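Local coordinates for protein aromatic-amino-acid:2-oxoglutarate transaminase (Candida albicans, PDB 6HND) that probably transfers amino groups between aromatic amino acids or 2-aminoadipate and 2-oxo acids, using pyridoxal 5'-phosphate as cofactor, at residues V186-S192 against G472-V477; S216-L221 against F256-F262; S2-I8 against H355-A361; L7-A12 against A174-D180. One frame throughout, in Å; residues are numbered along the deposited sequence.

Contact 1 of 4, residues V186-S192 against G472-V477; sequences VEEFTFS and GYNMTV. With PLP (pyridoxal-5'-phosphate), chain E.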
# COMPACT_ATOMS: atom_id res chain seq x y z
N VAL B 186 20.07 -15.39 4.51
CA VAL B 186 19.18 -15.54 3.34
C VAL B 186 19.66 -16.74 2.51
O VAL B 186 20.89 -16.86 2.29
CB VAL B 186 19.14 -14.23 2.53
CG1 VAL B 186 18.30 -14.36 1.28
CG2 VAL B 186 18.65 -13.06 3.37
N GLU B 187 18.72 -17.58 2.07
CA GLU B 187 18.99 -18.65 1.07
C GLU B 187 19.76 -18.04 -0.11
O GLU B 187 19.32 -17.03 -0.62
CB GLU B 187 17.68 -19.34 0.67
CG GLU B 187 17.06 -20.10 1.82
CD GLU B 187 15.58 -20.43 1.72
OE1 GLU B 187 14.86 -19.66 1.05
OE2 GLU B 187 15.14 -21.39 2.40
N GLU B 188 20.88 -18.67 -0.50
CA GLU B 188 21.88 -18.13 -1.45
C GLU B 188 21.21 -17.84 -2.80
O GLU B 188 21.69 -16.91 -3.44
CB GLU B 188 23.07 -19.06 -1.64
CG GLU B 188 22.76 -20.38 -2.34
CD GLU B 188 24.02 -21.21 -2.59
OE1 GLU B 188 25.09 -20.59 -2.84
OE2 GLU B 188 23.93 -22.49 -2.56
N PHE B 189 20.20 -18.63 -3.19
CA PHE B 189 19.25 -18.27 -4.28
C PHE B 189 17.92 -17.98 -3.61
O PHE B 189 17.46 -18.83 -2.78
CB PHE B 189 19.11 -19.37 -5.35
CG PHE B 189 20.44 -19.75 -5.94
CD1 PHE B 189 20.99 -19.02 -6.98
CD2 PHE B 189 21.16 -20.82 -5.43
CE1 PHE B 189 22.23 -19.34 -7.50
CE2 PHE B 189 22.41 -21.13 -5.94
CZ PHE B 189 22.94 -20.38 -6.96
N THR B 190 17.34 -16.82 -3.92
CA THR B 190 16.19 -16.29 -3.16
C THR B 190 15.28 -15.45 -4.06
O THR B 190 15.57 -15.27 -5.28
CB THR B 190 16.70 -15.52 -1.93
OG1 THR B 190 15.63 -15.32 -1.00
CG2 THR B 190 17.28 -14.17 -2.29
N PHE B 191 14.18 -15.00 -3.47
CA PHE B 191 13.30 -13.92 -3.96
C PHE B 191 14.06 -12.60 -3.77
O PHE B 191 14.00 -11.99 -2.70
CB PHE B 191 11.95 -14.02 -3.24
CG PHE B 191 10.94 -13.01 -3.72
CD1 PHE B 191 10.48 -13.06 -5.01
CD2 PHE B 191 10.48 -12.02 -2.88
CE1 PHE B 191 9.56 -12.13 -5.46
CE2 PHE B 191 9.56 -11.08 -3.32
CZ PHE B 191 9.10 -11.15 -4.62
N SER B 192 14.80 -12.23 -4.82
CA SER B 192 15.64 -11.00 -4.98
C SER B 192 15.02 -9.76 -4.33
O SER B 192 15.72 -9.02 -3.66
CB SER B 192 15.93 -10.73 -6.44
OG SER B 192 16.87 -11.68 -6.92
N GLY B 472 19.87 -18.57 -12.71
CA GLY B 472 20.04 -18.61 -11.25
C GLY B 472 20.95 -17.51 -10.75
O GLY B 472 20.73 -17.03 -9.62
N TYR B 473 21.92 -17.07 -11.56
CA TYR B 473 22.88 -16.01 -11.18
C TYR B 473 22.12 -14.69 -10.95
O TYR B 473 22.61 -13.88 -10.16
CB TYR B 473 24.05 -15.90 -12.16
CG TYR B 473 23.69 -15.70 -13.60
CD1 TYR B 473 23.20 -14.49 -14.07
CD2 TYR B 473 23.90 -16.71 -14.53
CE1 TYR B 473 22.88 -14.30 -15.40
CE2 TYR B 473 23.62 -16.53 -15.87
CZ TYR B 473 23.11 -15.32 -16.31
OH TYR B 473 22.80 -15.16 -17.62
N ASN B 474 20.93 -14.50 -11.53
CA ASN B 474 20.11 -13.29 -11.27
C ASN B 474 19.40 -13.37 -9.91
O ASN B 474 18.79 -12.35 -9.50
CB ASN B 474 19.11 -13.03 -12.39
CG ASN B 474 19.72 -12.33 -13.59
OD1 ASN B 474 20.89 -11.94 -13.58
ND2 ASN B 474 18.93 -12.17 -14.64
N MET B 475 19.44 -14.50 -9.20
CA MET B 475 18.59 -14.62 -7.98
C MET B 475 19.44 -14.92 -6.75
O MET B 475 18.94 -15.59 -5.83
CB MET B 475 17.53 -15.69 -8.20
CG MET B 475 16.45 -15.21 -9.15
SD MET B 475 15.27 -16.53 -9.54
CE MET B 475 16.41 -17.72 -10.24
N THR B 476 20.64 -14.35 -6.72
CA THR B 476 21.68 -14.63 -5.72
C THR B 476 21.69 -13.51 -4.69
O THR B 476 21.40 -12.37 -5.06
CB THR B 476 23.07 -14.78 -6.34
OG1 THR B 476 23.35 -13.62 -7.13
CG2 THR B 476 23.16 -16.03 -7.19
N VAL B 477 22.04 -13.85 -3.44
CA VAL B 477 22.44 -12.86 -2.41
C VAL B 477 23.81 -12.30 -2.79
O VAL B 477 23.97 -11.08 -2.79
CB VAL B 477 22.42 -13.50 -1.02
CG1 VAL B 477 22.94 -12.54 0.04
CG2 VAL B 477 21.01 -14.01 -0.70
N1 PLP E . 7.96 -14.37 -2.24
C2 PLP E . 8.06 -15.37 -3.11
C2A PLP E . 8.92 -16.52 -2.73
C3 PLP E . 7.33 -15.34 -4.33
O3 PLP E . 7.44 -16.38 -5.21
C4 PLP E . 6.51 -14.21 -4.63
C4A PLP E . 5.68 -14.22 -5.86
C5 PLP E . 6.43 -13.18 -3.67
C6 PLP E . 7.18 -13.31 -2.53
C5A PLP E . 5.68 -11.90 -3.90
O4P PLP E . 4.24 -11.99 -3.79
P PLP E . 3.33 -10.65 -3.90
O1P PLP E . 4.12 -9.52 -3.24
O2P PLP E . 2.06 -11.09 -3.18
O3P PLP E . 3.13 -10.39 -5.36
O HOH W 1 19.45 -11.17 -6.92
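This contact lies behind the cofactor pocket of a fold-type I aminotransferase, where the chain leaving strand 183-187 carries the aromatic residue that covers the cofactor ring: Phe191 CE2 comes within 3.4 Å of C6 of pyridoxal phosphate, which sits over one face of the phenyl ring. Phe191 itself makes no contact with 472-477; its neighbours do. Phe189 and Thr476 form a single beta bridge, with CA atoms 4.6 Å apart. Two hydrogen bonds define it, Thr190 N to Met475 O at 2.8 Å and Val477 N to Glu188 O at 3.1 Å, with angles of 158° and 157°. The same carbonyls receive CA-H...O contacts, Phe189 CA to Met475 O at 3.1 Å and Thr476 CA to Glu188 O at 3.2 Å. Apolar contacts flank the bridge: Val186 CG1 meets Val477 CG2 at 3.4 Å, and Phe189 CE1 touches Thr476 CG2 at 3.5 Å. A water accepts from Ser192 OG at 2.6 Å and donates to Asn474 O and Thr476 O, both at 2.9 Å. Both direct hydrogen bonds are backbone to backbone and so do not themselves depend on side chains, though apolar packing and the Ser192 water bridge add to the contact.

Contact 2 of 4, residues S216-L221 against F256-F262; sequences SDGIDL and FTQSLEF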
# COMPACT_ATOMS: atom_id res chain seq x y z
N SER B 216 17.16 -33.11 -1.76
CA SER B 216 17.54 -31.95 -0.89
C SER B 216 16.28 -31.38 -0.22
O SER B 216 15.21 -31.38 -0.84
CB SER B 216 18.28 -30.89 -1.67
OG SER B 216 18.70 -29.84 -0.82
N ASP B 217 16.41 -30.88 1.01
CA ASP B 217 15.35 -30.09 1.68
C ASP B 217 15.45 -28.62 1.24
O ASP B 217 14.60 -27.82 1.66
CB ASP B 217 15.49 -30.23 3.20
CG ASP B 217 15.16 -31.63 3.69
OD1 ASP B 217 13.96 -31.96 3.78
OD2 ASP B 217 16.13 -32.38 3.95
N GLY B 218 16.47 -28.27 0.47
CA GLY B 218 16.82 -26.87 0.19
C GLY B 218 18.12 -26.49 0.85
O GLY B 218 19.16 -26.99 0.46
N ILE B 219 18.08 -25.59 1.83
CA ILE B 219 19.25 -25.26 2.69
C ILE B 219 20.10 -26.53 2.91
O ILE B 219 19.52 -27.58 3.28
CB ILE B 219 18.78 -24.67 4.02
CG1 ILE B 219 18.27 -23.23 3.82
CG2 ILE B 219 19.89 -24.73 5.05
CD1 ILE B 219 17.46 -22.68 4.99
N ASP B 220 21.42 -26.40 2.80
CA ASP B 220 22.38 -27.47 3.17
C ASP B 220 22.59 -27.43 4.69
O ASP B 220 23.34 -26.56 5.18
CB ASP B 220 23.68 -27.28 2.40
CG ASP B 220 24.70 -28.40 2.62
OD1 ASP B 220 24.92 -28.78 3.79
OD2 ASP B 220 25.25 -28.88 1.61
N LEU B 221 21.98 -28.36 5.42
CA LEU B 221 21.99 -28.30 6.90
C LEU B 221 23.43 -28.35 7.44
O LEU B 221 23.76 -27.55 8.34
CB LEU B 221 21.11 -29.41 7.49
CG LEU B 221 20.94 -29.32 9.02
CD1 LEU B 221 20.20 -28.06 9.42
CD2 LEU B 221 20.25 -30.54 9.59
N PHE B 256 12.63 -26.55 -3.89
CA PHE B 256 12.80 -27.49 -2.76
C PHE B 256 11.79 -27.21 -1.64
O PHE B 256 11.27 -26.08 -1.52
CB PHE B 256 14.23 -27.47 -2.20
CG PHE B 256 15.29 -28.01 -3.13
CD1 PHE B 256 15.19 -29.29 -3.64
CD2 PHE B 256 16.40 -27.25 -3.47
CE1 PHE B 256 16.16 -29.79 -4.50
CE2 PHE B 256 17.37 -27.76 -4.33
CZ PHE B 256 17.25 -29.03 -4.84
N THR B 257 11.49 -28.24 -0.86
CA THR B 257 10.54 -28.21 0.27
C THR B 257 11.18 -28.89 1.47
O THR B 257 11.59 -30.07 1.35
CB THR B 257 9.21 -28.88 -0.06
OG1 THR B 257 8.63 -28.15 -1.13
CG2 THR B 257 8.26 -28.92 1.11
N GLN B 258 11.28 -28.15 2.59
CA GLN B 258 11.89 -28.65 3.84
C GLN B 258 10.91 -29.65 4.45
O GLN B 258 9.72 -29.29 4.57
CB GLN B 258 12.20 -27.51 4.81
CG GLN B 258 13.32 -26.59 4.35
CD GLN B 258 13.42 -25.37 5.23
OE1 GLN B 258 12.84 -25.30 6.32
NE2 GLN B 258 14.16 -24.39 4.76
N SER B 259 11.40 -30.85 4.79
CA SER B 259 10.67 -31.88 5.57
C SER B 259 10.31 -31.32 6.95
O SER B 259 10.98 -30.36 7.42
CB SER B 259 11.51 -33.13 5.72
OG SER B 259 12.55 -32.91 6.66
N LEU B 260 9.32 -31.94 7.60
CA LEU B 260 8.99 -31.62 9.01
C LEU B 260 10.25 -31.78 9.87
O LEU B 260 10.55 -30.86 10.63
CB LEU B 260 7.85 -32.51 9.49
CG LEU B 260 7.48 -32.37 10.97
CD1 LEU B 260 7.18 -30.91 11.34
CD2 LEU B 260 6.30 -33.29 11.29
N GLU B 261 11.03 -32.85 9.69
CA GLU B 261 12.17 -33.12 10.61
C GLU B 261 13.29 -32.08 10.36
O GLU B 261 13.93 -31.64 11.34
CB GLU B 261 12.53 -34.61 10.54
CG GLU B 261 13.58 -35.01 9.52
CD GLU B 261 14.02 -36.46 9.67
OE1 GLU B 261 15.23 -36.74 9.48
OE2 GLU B 261 13.15 -37.32 9.99
N PHE B 262 13.47 -31.65 9.11
CA PHE B 262 14.41 -30.56 8.74
C PHE B 262 13.99 -29.25 9.43
O PHE B 262 14.83 -28.57 10.02
CB PHE B 262 14.49 -30.44 7.22
CG PHE B 262 15.58 -29.53 6.73
CD1 PHE B 262 15.42 -28.15 6.77
CD2 PHE B 262 16.77 -30.04 6.26
CE1 PHE B 262 16.43 -27.30 6.31
CE2 PHE B 262 17.78 -29.20 5.81
CZ PHE B 262 17.61 -27.83 5.85
O HOH W 2 12.40 -31.13 -0.99
O HOH W 3 15.36 -24.22 2.11
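Two phenylalanines bracket the loop 216-221, each with a CH-pi contact over its face. Phe256, with chi1 m, sets its ring face against Ser216, whose CB lies 3.9 Å from the ring centroid and 18° off the normal. Phe262 has chi1 t and reaches back from the first turn of helix 260-272; Asp217 CB stands 3.6 Å from its centroid, 24° off the normal. Around the same ring, Ile219 CB approaches Phe262 CZ at 3.8 Å and Leu221 CB approaches Phe262 CE2 at 3.7 Å.

Asp217, in the m rotamer, directs OD1 to Ser259 N at 3.0 Å with an angle of 165°, and takes a weak bond from Ser259 OG at 3.3 Å. Ser259 is the N-cap: in the p rotamer its OG accepts from Phe262 N at 2.9 Å. Ser216, chi1 t, closes an ST turn, its OG accepting from Gly218 N at 3.0 Å and also bonding to Asn211 O. Gly218 has phi/psi of 110/-114°, where a CB would jam against the preceding carbonyl oxygen. Gln258 reaches Tyr324 through OE1, while one water links its NE2 to Ile219 N at 2.9 and 3.1 Å. Asp217 thus brings its carboxylate to the amino end of the helix and its methylene to an aromatic face, joining polar and apolar halves of the contact through one side chain.

Contact 3 of 4, residues S2-I8 against H355-A361; sequences SDPTHLI and HKEVIDA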
# COMPACT_ATOMS: atom_id res chain seq x y z
N SER B 2 8.71 -16.89 26.61
CA SER B 2 7.40 -17.15 25.93
C SER B 2 6.82 -15.87 25.30
O SER B 2 5.59 -15.84 25.05
CB SER B 2 6.43 -17.80 26.88
OG SER B 2 6.04 -16.88 27.89
N ASP B 3 7.64 -14.84 25.04
CA ASP B 3 7.33 -13.76 24.07
C ASP B 3 8.61 -13.37 23.34
O ASP B 3 9.69 -13.65 23.83
CB ASP B 3 6.59 -12.58 24.74
CG ASP B 3 7.45 -11.49 25.34
OD1 ASP B 3 8.70 -11.54 25.17
OD2 ASP B 3 6.87 -10.58 25.99
N PRO B 4 8.52 -12.71 22.16
CA PRO B 4 9.69 -12.30 21.37
C PRO B 4 10.07 -10.82 21.42
O PRO B 4 10.75 -10.37 20.52
CB PRO B 4 9.16 -12.62 19.97
CG PRO B 4 7.69 -12.23 20.02
CD PRO B 4 7.26 -12.36 21.46
N THR B 5 9.67 -10.11 22.48
CA THR B 5 10.04 -8.69 22.76
C THR B 5 11.54 -8.47 22.45
O THR B 5 11.90 -7.43 21.84
CB THR B 5 9.70 -8.34 24.22
OG1 THR B 5 8.29 -8.44 24.36
CG2 THR B 5 10.14 -6.96 24.64
N HIS B 6 12.40 -9.39 22.87
CA HIS B 6 13.87 -9.19 22.73
C HIS B 6 14.27 -9.12 21.24
O HIS B 6 15.38 -8.59 20.95
CB HIS B 6 14.64 -10.27 23.52
CG HIS B 6 14.51 -11.64 22.95
ND1 HIS B 6 13.33 -12.38 23.02
CD2 HIS B 6 15.41 -12.43 22.31
CE1 HIS B 6 13.50 -13.55 22.45
NE2 HIS B 6 14.78 -13.61 22.01
N LEU B 7 13.45 -9.68 20.33
CA LEU B 7 13.84 -9.79 18.89
C LEU B 7 13.31 -8.58 18.11
O LEU B 7 13.80 -8.30 17.00
CB LEU B 7 13.30 -11.10 18.30
CG LEU B 7 13.88 -12.41 18.82
CD1 LEU B 7 12.99 -13.59 18.45
CD2 LEU B 7 15.28 -12.64 18.31
N ILE B 8 12.33 -7.86 18.64
CA ILE B 8 11.79 -6.66 17.94
C ILE B 8 12.88 -5.59 17.83
O ILE B 8 13.59 -5.33 18.80
CB ILE B 8 10.49 -6.19 18.61
CG1 ILE B 8 9.43 -7.28 18.47
CG2 ILE B 8 10.02 -4.87 18.03
CD1 ILE B 8 8.14 -6.98 19.21
N HIS B 355 3.45 -13.04 16.63
CA HIS B 355 3.13 -12.66 18.03
C HIS B 355 2.39 -11.31 18.04
O HIS B 355 2.78 -10.38 17.26
CB HIS B 355 4.39 -12.65 18.92
CG HIS B 355 4.08 -12.71 20.38
ND1 HIS B 355 3.90 -11.58 21.14
CD2 HIS B 355 3.87 -13.77 21.20
CE1 HIS B 355 3.60 -11.94 22.37
NE2 HIS B 355 3.58 -13.29 22.44
N LYS B 356 1.37 -11.21 18.89
CA LYS B 356 0.66 -9.95 19.23
C LYS B 356 1.62 -8.77 19.20
O LYS B 356 1.25 -7.72 18.64
CB LYS B 356 0.01 -10.06 20.62
CG LYS B 356 -1.51 -9.99 20.66
CD LYS B 356 -2.20 -11.14 21.42
CE LYS B 356 -1.62 -11.47 22.79
NZ LYS B 356 -1.55 -10.29 23.69
N GLU B 357 2.77 -8.89 19.87
CA GLU B 357 3.67 -7.74 20.12
C GLU B 357 4.38 -7.43 18.80
O GLU B 357 4.62 -6.23 18.56
CB GLU B 357 4.61 -8.00 21.30
CG GLU B 357 3.87 -8.00 22.65
CD GLU B 357 4.60 -7.51 23.90
OE1 GLU B 357 5.50 -6.66 23.79
OE2 GLU B 357 4.24 -7.98 25.01
N VAL B 358 4.67 -8.46 17.99
CA VAL B 358 5.25 -8.26 16.64
C VAL B 358 4.20 -7.57 15.76
O VAL B 358 4.56 -6.56 15.12
CB VAL B 358 5.81 -9.57 16.04
CG1 VAL B 358 6.18 -9.41 14.57
CG2 VAL B 358 7.01 -10.09 16.82
N ILE B 359 2.95 -8.02 15.75
CA ILE B 359 1.85 -7.38 14.96
C ILE B 359 1.70 -5.91 15.36
O ILE B 359 1.44 -5.08 14.46
CB ILE B 359 0.50 -8.13 15.07
CG1 ILE B 359 0.59 -9.59 14.60
CG2 ILE B 359 -0.59 -7.38 14.33
CD1 ILE B 359 1.39 -9.81 13.32
N ASP B 360 1.81 -5.58 16.65
CA ASP B 360 1.55 -4.19 17.13
C ASP B 360 2.60 -3.26 16.54
O ASP B 360 2.27 -2.11 16.20
CB ASP B 360 1.58 -4.08 18.66
CG ASP B 360 0.36 -4.68 19.34
OD1 ASP B 360 -0.68 -4.84 18.64
OD2 ASP B 360 0.47 -5.02 20.56
N ALA B 361 3.85 -3.72 16.51
CA ALA B 361 5.00 -2.96 15.97
C ALA B 361 4.81 -2.83 14.45
O ALA B 361 5.02 -1.71 13.96
CB ALA B 361 6.29 -3.62 16.35
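A proline set edge-on against the face of a histidine ring is the striking element here: Pro4 CD points at the imidazole of His355, 3.5 Å from the ring centroid and 15° off its normal, a CH-pi contact over the face. The histidine does a second job. As N-cap of helix 356-369 it accepts from Glu357 N through ND1 at 3.2 Å, with an angle of 170°, so the ring that receives the proline also caps the helix's amino end. Two carboxylates, Asp3 OD2 and Glu357 OE2, stand 3.8 Å apart, like charges whose approach is not itself attractive; Asp3 forms an Asx turn by accepting Thr5 N on OD1 at 3.2 Å. In the fold, the N-terminal arm is laid along the start of the helix that follows strand 350-355 of the large mixed sheet, a contact lying away from the annotated sites. Apolar side chains continue the interface: Pro4 CG meets Val358 CG2 at 3.9 Å, Ile8 CG1 meets the same Val358 CG2 at 4.1 Å, and Ile8 CG2 approaches Ala361 CB at 4.3 Å. Further along the arm, His6 NE2 is hydrogen-bonded to Asp274 OD1 and Leu7 O to Lys242 NZ.

Contact 4 of 4, residues L7-A12 against A174-D180; sequences LISKRA and ADVFLDD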
# COMPACT_ATOMS: atom_id res chain seq x y z
N LEU B 7 13.45 -9.68 20.33
CA LEU B 7 13.84 -9.79 18.89
C LEU B 7 13.31 -8.58 18.11
O LEU B 7 13.80 -8.30 17.00
CB LEU B 7 13.30 -11.10 18.30
CG LEU B 7 13.88 -12.41 18.82
CD1 LEU B 7 12.99 -13.59 18.45
CD2 LEU B 7 15.28 -12.64 18.31
N ILE B 8 12.33 -7.86 18.64
CA ILE B 8 11.79 -6.66 17.94
C ILE B 8 12.88 -5.59 17.83
O ILE B 8 13.59 -5.33 18.80
CB ILE B 8 10.49 -6.19 18.61
CG1 ILE B 8 9.43 -7.28 18.47
CG2 ILE B 8 10.02 -4.87 18.03
CD1 ILE B 8 8.14 -6.98 19.21
N SER B 9 13.11 -5.08 16.61
CA SER B 9 14.06 -3.98 16.32
C SER B 9 13.72 -2.77 17.22
O SER B 9 12.51 -2.51 17.46
CB SER B 9 14.03 -3.59 14.86
OG SER B 9 12.77 -3.08 14.47
N LYS B 10 14.76 -2.09 17.69
CA LYS B 10 14.69 -0.80 18.42
C LYS B 10 13.90 0.19 17.57
O LYS B 10 13.06 0.86 18.16
CB LYS B 10 16.10 -0.26 18.68
CG LYS B 10 17.08 -1.27 19.29
CD LYS B 10 18.04 -0.70 20.30
CE LYS B 10 17.32 -0.16 21.53
NZ LYS B 10 17.80 -0.82 22.77
N ARG B 11 14.14 0.22 16.26
CA ARG B 11 13.45 1.12 15.30
C ARG B 11 11.94 0.87 15.35
O ARG B 11 11.21 1.82 15.60
CB ARG B 11 14.01 0.96 13.89
CG ARG B 11 13.46 1.95 12.87
CD ARG B 11 13.88 1.66 11.44
NE ARG B 11 13.69 0.26 11.12
CZ ARG B 11 14.65 -0.61 10.86
NH1 ARG B 11 15.91 -0.24 10.86
NH2 ARG B 11 14.33 -1.86 10.61
N ALA B 12 11.50 -0.37 15.14
CA ALA B 12 10.05 -0.67 15.15
C ALA B 12 9.46 -0.53 16.56
O ALA B 12 8.30 -0.15 16.66
CB ALA B 12 9.79 -2.04 14.56
N ALA B 174 11.12 -7.58 7.74
CA ALA B 174 12.49 -7.03 7.76
C ALA B 174 12.52 -5.83 8.72
O ALA B 174 13.39 -5.79 9.60
CB ALA B 174 12.92 -6.63 6.37
N ASP B 175 11.52 -4.95 8.64
CA ASP B 175 11.47 -3.75 9.52
C ASP B 175 11.36 -4.17 11.00
O ASP B 175 12.10 -3.61 11.81
CB ASP B 175 10.32 -2.83 9.17
CG ASP B 175 10.21 -1.66 10.12
OD1 ASP B 175 11.07 -0.74 10.01
OD2 ASP B 175 9.32 -1.71 10.99
N VAL B 176 10.48 -5.11 11.33
CA VAL B 176 10.13 -5.42 12.74
C VAL B 176 11.27 -6.20 13.39
O VAL B 176 11.34 -6.16 14.64
CB VAL B 176 8.78 -6.16 12.87
CG1 VAL B 176 8.90 -7.67 12.67
CG2 VAL B 176 8.14 -5.89 14.22
N PHE B 177 12.12 -6.92 12.63
CA PHE B 177 13.21 -7.75 13.22
C PHE B 177 14.61 -7.14 13.02
O PHE B 177 15.47 -7.49 13.83
CB PHE B 177 13.16 -9.20 12.74
CG PHE B 177 12.00 -10.01 13.26
CD1 PHE B 177 11.75 -10.10 14.61
CD2 PHE B 177 11.20 -10.73 12.40
CE1 PHE B 177 10.67 -10.83 15.07
CE2 PHE B 177 10.13 -11.49 12.87
CZ PHE B 177 9.86 -11.53 14.21
N LEU B 178 14.87 -6.31 12.02
CA LEU B 178 16.27 -5.91 11.70
C LEU B 178 16.53 -4.43 11.99
O LEU B 178 15.95 -3.56 11.35
CB LEU B 178 16.54 -6.22 10.22
CG LEU B 178 16.36 -7.67 9.80
CD1 LEU B 178 16.55 -7.80 8.30
CD2 LEU B 178 17.30 -8.58 10.55
N ASP B 179 17.44 -4.14 12.90
CA ASP B 179 17.99 -2.78 13.10
C ASP B 179 19.14 -2.58 12.11
O ASP B 179 19.63 -3.60 11.55
CB ASP B 179 18.49 -2.57 14.53
CG ASP B 179 17.35 -2.18 15.45
OD1 ASP B 179 16.59 -1.26 15.07
OD2 ASP B 179 17.23 -2.81 16.52
N ASP B 180 19.54 -1.33 11.94
CA ASP B 180 20.74 -0.91 11.17
C ASP B 180 21.95 -1.68 11.71
O ASP B 180 22.17 -1.64 12.91
CB ASP B 180 20.93 0.60 11.28
CG ASP B 180 21.43 1.20 9.99
OD1 ASP B 180 22.66 1.19 9.80
OD2 ASP B 180 20.56 1.63 9.16
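Arg11 and Asp179 lose the most surface here, 85 and 77 Å², followed by Asp175 with 57 Å². The Arg11 guanidinium meets acceptors at its edge: NE forms a salt bridge with Asp175 OD1 at 3.0 Å, and NH2 donates to Leu178 O at a very short 2.5 Å and to Asp175 O at 3.1 Å. Asp175 OD1 is also paired with Arg15, so one carboxylate serves two arginines. Asp179 turns to the start of helix 10-14, where OD2 accepts Lys10 N at 2.8 Å and OD1 accepts Arg11 N at 3.1 Å. Ser9 works between them, donating OG to Asp175 O at 2.8 Å and N to Val176 O at 2.9 Å, while OG accepts Ala12 N at 3.1 Å. A helix start thus meets a helix end: a serine N-cap, with a carboxylate at the first-turn amides Lys10 N and Arg11 N of helix 10-14, set against the carboxyl end of helix 166-177, where Asp175 O and Val176 O are acceptors.

How the contacts relate
Contacts 3 and 4 form one N-terminal patch: their centres are 10 Å apart, they share Leu7 and Ile8, and Val176 CG2 packs on Ala361 CB at 3.6 Å, so the arm, helix 166-177 and helix 356-369 meet together. Contacts 1 and 2 make a second group, with centres 17 Å apart and Glu187 OE2 lying 3.7 Å from Ile219 CD1. The two groups lie 23 to 28 Å apart between centres, linked through the seven-stranded mixed sheet: helix 166-177 precedes strand 183-187, and strand 350-355 runs into helix 356-369. Along the chain, contact 3 spans contacts 4 and 2 and crosses contact 1, so sequence-distant parts are tied around the cofactor-binding core.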